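Local coordinates for protein methylocystis parvus OBBP MbnE (Methylocystis parvus OBBP, PDB 5ICQ) that probably binds the copper-chelating peptide methanobactin in the periplasm for its transport, as a family 5 extracellular solute-binding protein, at residues 136-141 and 220-225; 325-330 and 490-495; 443-448 and 472-477. One frame throughout, in Å; residues are numbered along the deposited sequence.

Contact 1 of 3, residues 136-141 and 220-225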
loop_
_atom_site.group_PDB
_atom_site.type_symbol
_atom_site.label_atom_id
_atom_site.label_comp_id
_atom_site.label_asym_id
_atom_site.label_seq_id
_atom_site.Cartn_x
_atom_site.Cartn_y
_atom_site.Cartn_z
ATOM N N HIS A 136 20.681 -22.339 0.075
ATOM C CA HIS A 136 21.821 -21.975 0.912
ATOM C C HIS A 136 22.011 -20.468 0.914
ATOM O O HIS A 136 21.594 -19.771 -0.013
ATOM C CB HIS A 136 23.124 -22.670 0.470
ATOM C CG HIS A 136 23.518 -22.427 -0.953
ATOM N ND1 HIS A 136 24.103 -21.252 -1.382
ATOM C CD2 HIS A 136 23.468 -23.238 -2.039
ATOM C CE1 HIS A 136 24.367 -21.339 -2.675
ATOM N NE2 HIS A 136 23.989 -22.534 -3.097
ATOM N N PHE A 137 22.631 -19.968 1.983
ATOM C CA PHE A 137 22.984 -18.559 2.022
ATOM C C PHE A 137 24.145 -18.310 1.065
ATOM O O PHE A 137 24.737 -19.242 0.507
ATOM C CB PHE A 137 23.326 -18.124 3.453
ATOM C CG PHE A 137 22.178 -18.267 4.417
ATOM C CD1 PHE A 137 22.098 -19.356 5.281
ATOM C CD2 PHE A 137 21.158 -17.324 4.437
ATOM C CE1 PHE A 137 21.034 -19.483 6.165
ATOM C CE2 PHE A 137 20.089 -17.454 5.311
ATOM C CZ PHE A 137 20.018 -18.528 6.163
ATOM N N SER A 138 24.472 -17.034 0.868
ATOM C CA SER A 138 25.446 -16.700 -0.161
ATOM C C SER A 138 26.871 -17.066 0.227
ATOM O O SER A 138 27.758 -16.983 -0.629
ATOM C CB SER A 138 25.351 -15.214 -0.519
ATOM O OG SER A 138 25.847 -14.402 0.520
ATOM N N ASP A 139 27.118 -17.466 1.475
ATOM C CA ASP A 139 28.405 -18.032 1.846
ATOM C C ASP A 139 28.450 -19.540 1.644
ATOM O O ASP A 139 29.469 -20.161 1.949
ATOM C CB ASP A 139 28.765 -17.685 3.298
ATOM C CG ASP A 139 27.715 -18.135 4.309
ATOM O OD1 ASP A 139 26.742 -18.833 3.939
ATOM O OD2 ASP A 139 27.868 -17.777 5.498
ATOM N N GLY A 140 27.378 -20.130 1.113
ATOM C CA GLY A 140 27.290 -21.553 0.887
ATOM C C GLY A 140 26.651 -22.353 2.009
ATOM O O GLY A 140 26.359 -23.538 1.806
ATOM N N LYS A 141 26.432 -21.752 3.181
ATOM C CA LYS A 141 25.856 -22.491 4.306
ATOM C C LYS A 141 24.416 -22.895 3.998
ATOM O O LYS A 141 23.603 -22.038 3.632
ATOM C CB LYS A 141 25.891 -21.646 5.582
ATOM C CG LYS A 141 25.713 -22.448 6.871
ATOM C CD LYS A 141 27.058 -23.035 7.327
ATOM C CE LYS A 141 26.902 -24.055 8.455
ATOM N NZ LYS A 141 26.707 -23.433 9.791
ATOM N N LYS A 220 27.910 -5.399 5.682
ATOM C CA LYS A 220 27.230 -6.074 4.587
ATOM C C LYS A 220 26.479 -7.291 5.118
ATOM O O LYS A 220 27.111 -8.231 5.618
ATOM C CB LYS A 220 28.237 -6.459 3.519
ATOM C CG LYS A 220 28.996 -5.251 2.980
ATOM C CD LYS A 220 30.104 -5.676 2.029
ATOM C CE LYS A 220 30.964 -4.496 1.630
ATOM N NZ LYS A 220 32.139 -4.956 0.847
ATOM N N PRO A 221 25.155 -7.313 5.046
ATOM C CA PRO A 221 24.393 -8.416 5.633
ATOM C C PRO A 221 24.401 -9.654 4.753
ATOM O O PRO A 221 24.462 -9.579 3.524
ATOM C CB PRO A 221 22.980 -7.836 5.731
ATOM C CG PRO A 221 22.901 -6.947 4.507
ATOM C CD PRO A 221 24.282 -6.336 4.369
ATOM N N LEU A 222 24.307 -10.809 5.407
ATOM C CA LEU A 222 24.265 -12.085 4.707
ATOM C C LEU A 222 22.823 -12.478 4.414
ATOM O O LEU A 222 21.988 -12.544 5.328
ATOM C CB LEU A 222 24.945 -13.180 5.534
ATOM C CG LEU A 222 25.000 -14.511 4.767
ATOM C CD1 LEU A 222 26.023 -14.409 3.655
ATOM C CD2 LEU A 222 25.308 -15.699 5.671
ATOM N N GLY A 223 22.538 -12.754 3.145
ATOM C CA GLY A 223 21.253 -13.309 2.769
ATOM C C GLY A 223 21.403 -14.521 1.872
ATOM O O GLY A 223 22.495 -15.092 1.775
ATOM N N SER A 224 20.310 -14.943 1.229
ATOM C CA SER A 224 20.327 -16.094 0.335
ATOM C C SER A 224 19.890 -15.745 -1.079
ATOM O O SER A 224 19.732 -16.651 -1.895
ATOM C CB SER A 224 19.432 -17.215 0.876
ATOM O OG SER A 224 18.082 -16.776 0.972
ATOM N N GLY A 225 19.701 -14.461 -1.391
ATOM C CA GLY A 225 19.111 -14.061 -2.649
ATOM C C GLY A 225 20.117 -13.951 -3.782
ATOM O O GLY A 225 21.321 -14.250 -3.653
HETATM O O HOH W 1 24.189 -12.247 0.709
#
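Leu-222 reaches into the turn 137-140 with both of its methyl groups, and the backbone beside it ties the two loops together. Its CG stands opposite the backbone N (chi1 -176°), which carries the branch across to the other loop: Leu-222 CD2 lies 3.8 Å from CB of Phe-137, while CD1 sits 3.1 Å from OG of Ser-138. The tight part is here and at the neighbouring backbone. Ser-138 N donates to Gly-223 O over 2.9 Å, in the carbonyl plane, and the same Gly-223 O lies at the edge of the Phe-137 ring, near its plane. A water receives the N-H of Gly-223 and hydrogen-bonds to Ser-138 OG at 2.7 Å, bridging the loops. The buried CB of Ser-224 completes this side, 3.5 Å from His-136 O, and its hydroxyl is hydrogen-bonded to Gln-97. Within the turn, Phe-137 O is gripped from opposite faces of its plane, by His-136 ND1 and by Gly-140 N.

Toward solvent the contact thins out. Asp-139, an exposed residue, crosses Leu-222 at about a right angle, Asp-139 OD2 3.3 Å from Leu-222 CD2; that oxygen is hydrogen-bonded to His-206. OD1 turns back to accept from Lys-141 N, so the carboxylate is held from two directions. The arrangement is a type I beta turn with an Asx turn at Asp-139, docked on the loop that leads into strand 227-233.

Contact 2 of 3, residues 325-330 and 490-495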
loop_
_atom_site.group_PDB
_atom_site.type_symbol
_atom_site.label_atom_id
_atom_site.label_comp_id
_atom_site.label_asym_id
_atom_site.label_seq_id
_atom_site.Cartn_x
_atom_site.Cartn_y
_atom_site.Cartn_z
ATOM N N VAL A 325 -10.417 14.280 6.348
ATOM C CA VAL A 325 -11.010 13.417 7.364
ATOM C C VAL A 325 -11.749 14.274 8.378
ATOM O O VAL A 325 -11.164 15.202 8.946
ATOM C CB VAL A 325 -9.934 12.579 8.074
ATOM C CG1 VAL A 325 -10.582 11.783 9.194
ATOM C CG2 VAL A 325 -9.243 11.639 7.089
ATOM N N PHE A 326 -13.017 13.937 8.644
ATOM C CA PHE A 326 -13.768 14.563 9.730
ATOM C C PHE A 326 -13.431 13.903 11.062
ATOM O O PHE A 326 -13.401 12.675 11.170
ATOM C CB PHE A 326 -15.285 14.425 9.506
ATOM C CG PHE A 326 -15.812 15.126 8.278
ATOM C CD1 PHE A 326 -16.223 16.454 8.338
ATOM C CD2 PHE A 326 -15.981 14.429 7.086
ATOM C CE1 PHE A 326 -16.761 17.084 7.211
ATOM C CE2 PHE A 326 -16.494 15.038 5.966
ATOM C CZ PHE A 326 -16.898 16.372 6.024
ATOM N N ASN A 327 -13.217 14.712 12.096
ATOM C CA ASN A 327 -13.052 14.123 13.421
ATOM C C ASN A 327 -14.441 13.923 14.010
ATOM O O ASN A 327 -15.009 14.826 14.637
ATOM C CB ASN A 327 -12.184 14.990 14.327
ATOM C CG ASN A 327 -11.944 14.327 15.681
ATOM O OD1 ASN A 327 -12.534 13.285 15.975
ATOM N ND2 ASN A 327 -11.068 14.911 16.497
ATOM N N THR A 328 -14.996 12.714 13.823
ATOM C CA THR A 328 -16.376 12.504 14.251
ATOM C C THR A 328 -16.492 12.369 15.763
ATOM O O THR A 328 -17.611 12.231 16.266
ATOM C CB THR A 328 -16.993 11.265 13.596
ATOM O OG1 THR A 328 -16.398 10.065 14.128
ATOM C CG2 THR A 328 -16.731 11.288 12.083
ATOM N N ARG A 329 -15.376 12.393 16.495
ATOM C CA ARG A 329 -15.443 12.405 17.954
ATOM C C ARG A 329 -15.933 13.740 18.483
ATOM O O ARG A 329 -16.362 13.822 19.644
ATOM C CB ARG A 329 -14.064 12.120 18.568
ATOM C CG ARG A 329 -13.391 10.841 18.068
ATOM C CD ARG A 329 -11.927 10.813 18.498
ATOM N NE ARG A 329 -11.173 9.737 17.835
ATOM C CZ ARG A 329 -10.644 9.844 16.620
ATOM N NH1 ARG A 329 -10.801 10.967 15.925
ATOM N NH2 ARG A 329 -9.967 8.834 16.090
ATOM N N ARG A 330 -15.841 14.789 17.681
ATOM C CA ARG A 330 -16.216 16.126 18.121
ATOM C C ARG A 330 -17.633 16.454 17.665
ATOM O O ARG A 330 -18.027 16.123 16.546
ATOM C CB ARG A 330 -15.205 17.157 17.605
ATOM C CG ARG A 330 -13.805 16.940 18.209
ATOM C CD ARG A 330 -12.789 18.002 17.796
ATOM N NE ARG A 330 -11.576 17.906 18.611
ATOM C CZ ARG A 330 -10.519 18.710 18.505
ATOM N NH1 ARG A 330 -10.499 19.692 17.607
ATOM N NH2 ARG A 330 -9.473 18.536 19.305
ATOM N N PHE A 490 -5.467 12.942 18.094
ATOM C CA PHE A 490 -6.719 13.324 17.435
ATOM C C PHE A 490 -7.146 14.742 17.820
ATOM O O PHE A 490 -8.335 15.035 17.987
ATOM C CB PHE A 490 -7.833 12.306 17.729
ATOM C CG PHE A 490 -7.424 10.867 17.461
ATOM C CD1 PHE A 490 -6.974 10.475 16.207
ATOM C CD2 PHE A 490 -7.492 9.911 18.472
ATOM C CE1 PHE A 490 -6.596 9.143 15.949
ATOM C CE2 PHE A 490 -7.118 8.577 18.231
ATOM C CZ PHE A 490 -6.656 8.197 16.971
ATOM N N ASP A 491 -6.167 15.643 17.937
ATOM C CA ASP A 491 -6.443 17.033 18.297
ATOM C C ASP A 491 -6.566 17.869 17.019
ATOM O O ASP A 491 -5.701 18.679 16.660
ATOM C CB ASP A 491 -5.366 17.572 19.228
ATOM C CG ASP A 491 -5.598 19.022 19.608
ATOM O OD1 ASP A 491 -6.747 19.513 19.463
ATOM O OD2 ASP A 491 -4.627 19.675 20.038
ATOM N N PHE A 492 -7.679 17.647 16.326
ATOM C CA PHE A 492 -7.982 18.370 15.095
ATOM C C PHE A 492 -9.485 18.292 14.857
ATOM O O PHE A 492 -10.165 17.397 15.375
ATOM C CB PHE A 492 -7.198 17.800 13.897
ATOM C CG PHE A 492 -7.459 16.324 13.642
ATOM C CD1 PHE A 492 -8.561 15.916 12.896
ATOM C CD2 PHE A 492 -6.599 15.355 14.151
ATOM C CE1 PHE A 492 -8.816 14.564 12.680
ATOM C CE2 PHE A 492 -6.839 13.996 13.928
ATOM C CZ PHE A 492 -7.951 13.605 13.194
ATOM N N ASP A 493 -10.002 19.269 14.097
ATOM C CA ASP A 493 -11.370 19.165 13.584
ATOM C C ASP A 493 -11.390 18.373 12.286
ATOM O O ASP A 493 -12.251 17.503 12.087
ATOM C CB ASP A 493 -11.974 20.555 13.322
ATOM C CG ASP A 493 -12.138 21.392 14.581
ATOM O OD1 ASP A 493 -12.359 20.826 15.679
ATOM O OD2 ASP A 493 -12.059 22.636 14.452
ATOM N N MET A 494 -10.448 18.685 11.396
ATOM C CA MET A 494 -10.313 18.060 10.089
ATOM C C MET A 494 -8.838 18.051 9.721
ATOM O O MET A 494 -8.099 18.978 10.063
ATOM C CB MET A 494 -11.116 18.824 9.023
ATOM C CG MET A 494 -10.949 18.275 7.590
ATOM S SD MET A 494 -12.054 19.118 6.428
ATOM C CE MET A 494 -13.622 18.385 6.872
ATOM N N MET A 495 -8.410 16.998 9.040
ATOM C CA MET A 495 -7.049 16.941 8.530
ATOM C C MET A 495 -7.097 16.069 7.293
ATOM O O MET A 495 -8.136 15.492 6.966
ATOM C CB MET A 495 -6.063 16.399 9.580
ATOM C CG MET A 495 -6.335 14.977 10.038
ATOM S SD MET A 495 -4.978 14.364 11.092
ATOM C CE MET A 495 -3.755 13.956 9.842
HETATM O O HOH W 2 -8.043 21.121 17.380
#
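Asn-327 OD1 is gripped twice by Arg-329, whose backbone N and NH1 reach it from opposite faces of the amide plane, each well out of that plane. The first of these bonds makes an Asx turn. With CG anti to the backbone N (chi1 -176°), the same amide is carried across to the other segment, where Asn-327 ND2 donates to Phe-492 O over 2.9 Å, nearly straight along the C=O and in the amide's own plane. Asn-327 thus pins its type I turn to the stretch following helix 480-489.

Arg-329 lays its guanidinium flat on Phe-490, planes 12° apart and CZ 3.7 Å from the ring centroid, a cation-pi stack with NH2 over the middle of the ring. NH2 also donates to Ala-518 O and NH1 to Leu-526 O, which fixes the rotation of the group. Phe-490 itself closes helix 480-489 in a Schellman motif.

Just before the turn, strand 322-326 pairs antiparallel with strand 494-498 in the mixed sheet: Val-325 and Met-495 form a hydrogen-bonded pair, with Val-325 N to Met-495 O at 2.7 Å. In the next, non-hydrogen-bonded pair, Met-494 bends at chi3 (-74°) to bring CE over one face of the Phe-326 ring, 3.4 Å from Phe-326 CE1.

Arg-330 bridges two acids. Its NH2 meets the anti lone pair of Asp-491 OD1 at 2.9 Å; Arg-330 NH1 meets Asp-493 OD1 at 2.9 Å from above the carboxylate plane. A leucine in its place would probably leave Asp-491 and Asp-493 without their shared positive partner. A water links NH1 to Asp-491 OD1, and a sulfate ion, probably from the crystallisation liquor, lies close to the arginine.

Contact 3 of 3, residues 443-448 and 472-477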
loop_
_atom_site.group_PDB
_atom_site.type_symbol
_atom_site.label_atom_id
_atom_site.label_comp_id
_atom_site.label_asym_id
_atom_site.label_seq_id
_atom_site.Cartn_x
_atom_site.Cartn_y
_atom_site.Cartn_z
ATOM N N PRO A 443 -22.500 30.116 15.361
ATOM C CA PRO A 443 -22.025 30.029 13.974
ATOM C C PRO A 443 -21.086 28.845 13.799
ATOM O O PRO A 443 -20.300 28.517 14.691
ATOM C CB PRO A 443 -21.292 31.361 13.759
ATOM C CG PRO A 443 -21.667 32.231 14.930
ATOM C CD PRO A 443 -21.971 31.302 16.054
ATOM N N PHE A 444 -21.184 28.187 12.647
ATOM C CA PHE A 444 -20.383 26.985 12.426
ATOM C C PHE A 444 -18.980 27.393 11.989
ATOM O O PHE A 444 -18.820 28.135 11.006
ATOM C CB PHE A 444 -21.026 26.069 11.379
ATOM C CG PHE A 444 -20.538 24.643 11.454
ATOM C CD1 PHE A 444 -19.255 24.308 11.038
ATOM C CD2 PHE A 444 -21.347 23.646 11.987
ATOM C CE1 PHE A 444 -18.789 23.005 11.123
ATOM C CE2 PHE A 444 -20.888 22.333 12.080
ATOM C CZ PHE A 444 -19.606 22.017 11.645
ATOM N N SER A 445 -17.965 26.928 12.719
ATOM C CA SER A 445 -16.595 27.179 12.295
ATOM C C SER A 445 -15.695 26.041 12.758
ATOM O O SER A 445 -15.956 25.391 13.773
ATOM C CB SER A 445 -16.076 28.531 12.808
ATOM O OG SER A 445 -15.733 28.471 14.165
ATOM N N PHE A 446 -14.640 25.794 11.987
ATOM C CA PHE A 446 -13.728 24.704 12.311
ATOM C C PHE A 446 -12.384 24.969 11.657
ATOM O O PHE A 446 -12.229 25.884 10.847
ATOM C CB PHE A 446 -14.299 23.337 11.895
ATOM C CG PHE A 446 -14.310 23.064 10.394
ATOM C CD1 PHE A 446 -15.355 23.509 9.600
ATOM C CD2 PHE A 446 -13.301 22.308 9.800
ATOM C CE1 PHE A 446 -15.388 23.230 8.236
ATOM C CE2 PHE A 446 -13.316 22.028 8.426
ATOM C CZ PHE A 446 -14.366 22.486 7.643
ATOM N N GLU A 447 -11.409 24.144 12.016
ATOM C CA GLU A 447 -10.045 24.308 11.543
ATOM C C GLU A 447 -9.618 23.071 10.768
ATOM O O GLU A 447 -9.872 21.945 11.209
ATOM C CB GLU A 447 -9.107 24.531 12.728
ATOM C CG GLU A 447 -7.634 24.490 12.369
ATOM C CD GLU A 447 -6.767 24.353 13.613
ATOM O OE1 GLU A 447 -6.299 25.375 14.139
ATOM O OE2 GLU A 447 -6.585 23.214 14.074
ATOM N N ILE A 448 -8.964 23.273 9.621
ATOM C CA ILE A 448 -8.289 22.190 8.900
ATOM C C ILE A 448 -6.807 22.277 9.215
ATOM O O ILE A 448 -6.148 23.259 8.854
ATOM C CB ILE A 448 -8.505 22.277 7.379
ATOM C CG1 ILE A 448 -9.997 22.258 7.029
ATOM C CG2 ILE A 448 -7.752 21.117 6.668
ATOM C CD1 ILE A 448 -10.267 22.462 5.524
ATOM N N GLU A 472 -17.299 29.038 8.469
ATOM C CA GLU A 472 -15.987 29.637 8.685
ATOM C C GLU A 472 -14.948 28.527 8.828
ATOM O O GLU A 472 -15.080 27.663 9.695
ATOM C CB GLU A 472 -16.012 30.520 9.929
ATOM C CG GLU A 472 -14.643 31.047 10.347
ATOM C CD GLU A 472 -14.727 31.903 11.594
ATOM O OE1 GLU A 472 -15.502 32.884 11.588
ATOM O OE2 GLU A 472 -14.040 31.582 12.583
ATOM N N VAL A 473 -13.926 28.537 7.974
ATOM C CA VAL A 473 -12.911 27.482 7.978
ATOM C C VAL A 473 -11.542 28.125 8.126
ATOM O O VAL A 473 -11.123 28.903 7.263
ATOM C CB VAL A 473 -12.960 26.630 6.703
ATOM C CG1 VAL A 473 -11.966 25.461 6.817
ATOM C CG2 VAL A 473 -14.392 26.128 6.427
ATOM N N ARG A 474 -10.832 27.788 9.195
ATOM C CA ARG A 474 -9.468 28.257 9.375
ATOM C C ARG A 474 -8.489 27.172 8.938
ATOM O O ARG A 474 -8.578 26.030 9.398
ATOM C CB ARG A 474 -9.242 28.635 10.839
ATOM C CG ARG A 474 -10.265 29.656 11.325
ATOM C CD ARG A 474 -10.481 29.623 12.831
ATOM N NE ARG A 474 -11.550 28.707 13.235
ATOM C CZ ARG A 474 -11.393 27.717 14.108
ATOM N NH1 ARG A 474 -10.210 27.509 14.671
ATOM N NH2 ARG A 474 -12.414 26.939 14.429
ATOM N N VAL A 475 -7.560 27.527 8.055
ATOM C CA VAL A 475 -6.553 26.586 7.562
ATOM C C VAL A 475 -5.253 26.908 8.282
ATOM O O VAL A 475 -4.730 28.024 8.152
ATOM C CB VAL A 475 -6.387 26.683 6.036
ATOM C CG1 VAL A 475 -5.270 25.742 5.533
ATOM C CG2 VAL A 475 -7.703 26.359 5.344
ATOM N N ARG A 476 -4.728 25.959 9.060
ATOM C CA ARG A 476 -3.511 26.223 9.826
ATOM C C ARG A 476 -2.430 25.205 9.502
ATOM O O ARG A 476 -2.597 24.000 9.741
ATOM C CB ARG A 476 -3.786 26.264 11.333
ATOM C CG ARG A 476 -4.764 27.374 11.739
ATOM C CD ARG A 476 -4.443 28.748 11.107
ATOM N NE ARG A 476 -5.495 29.741 11.381
ATOM C CZ ARG A 476 -5.957 30.653 10.525
ATOM N NH1 ARG A 476 -5.479 30.733 9.275
ATOM N NH2 ARG A 476 -6.924 31.476 10.913
ATOM N N LEU A 477 -1.322 25.708 8.972
ATOM C CA LEU A 477 -0.136 24.912 8.691
ATOM C C LEU A 477 0.673 24.789 9.978
ATOM O O LEU A 477 1.042 25.805 10.572
ATOM C CB LEU A 477 0.679 25.607 7.601
ATOM C CG LEU A 477 2.077 25.087 7.302
ATOM C CD1 LEU A 477 1.949 23.751 6.661
ATOM C CD2 LEU A 477 2.820 26.061 6.386
#
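Phe-446 and Val-473 lie side by side and point the same way, with the valine over one face of the ring. Val-473 CG1 stands 4.2 Å from the Phe-446 ring centroid in a CH-pi contact, while Val-473 CG2 comes to 3.6 Å from Phe-446 CE1. Val-473 places CG1 anti to its backbone N (chi1 -175°), and that methyl also meets CD1 of Ile-448 at 3.7 Å, the two side chains crossing at a slant. Ala-463 and Leu-466 of helix 453-467 cover Val-473 on this apolar face.

The other face is polar. Arg-474, bent at chi3 (-90°), folds its guanidinium over the neighbouring strand, so that Phe-446 C and Glu-447 CB lie over one of its faces; Arg-474 NH2 comes within 3.3 Å of Phe-446 CA. Glu-447 crosses Arg-476 at about a right angle, Glu-447 OE1 3.5 Å from Arg-476 CG, and its carboxylate is salt-bridged through OE2 to Arg-486.

Between the faces the backbones run parallel, bonded alternately, as in Phe-446 N to Glu-472 O and Arg-474 N to Phe-446 O, the latter 2.9 Å. Strand 442-450, helix 453-467 and strand 472-477 together make a beta-alpha-beta crossover.

Contacts 2 and 3 belong to one mixed sheet, whereas contact 1 stands apart on the opposite side of the chain's centre, its centre about 49 Å from that of contact 2. Strand 442-450 joins the pair: Asp-493 OD2 accepts from Glu-447 N, and Met-494 SD packs against Phe-446 and Ile-448. Along the chain, contact 3 falls between the two halves of contact 2. Contact 2 is the buried one, and adds a cation-pi stack and paired salt bridges to its short antiparallel pairing. Contact 3, partly buried, relies on parallel backbone bonds with an apolar and a charged face. Contact 1, also partly buried, joins two irregular loops by one direct backbone bond, a water and the methyls of one leucine.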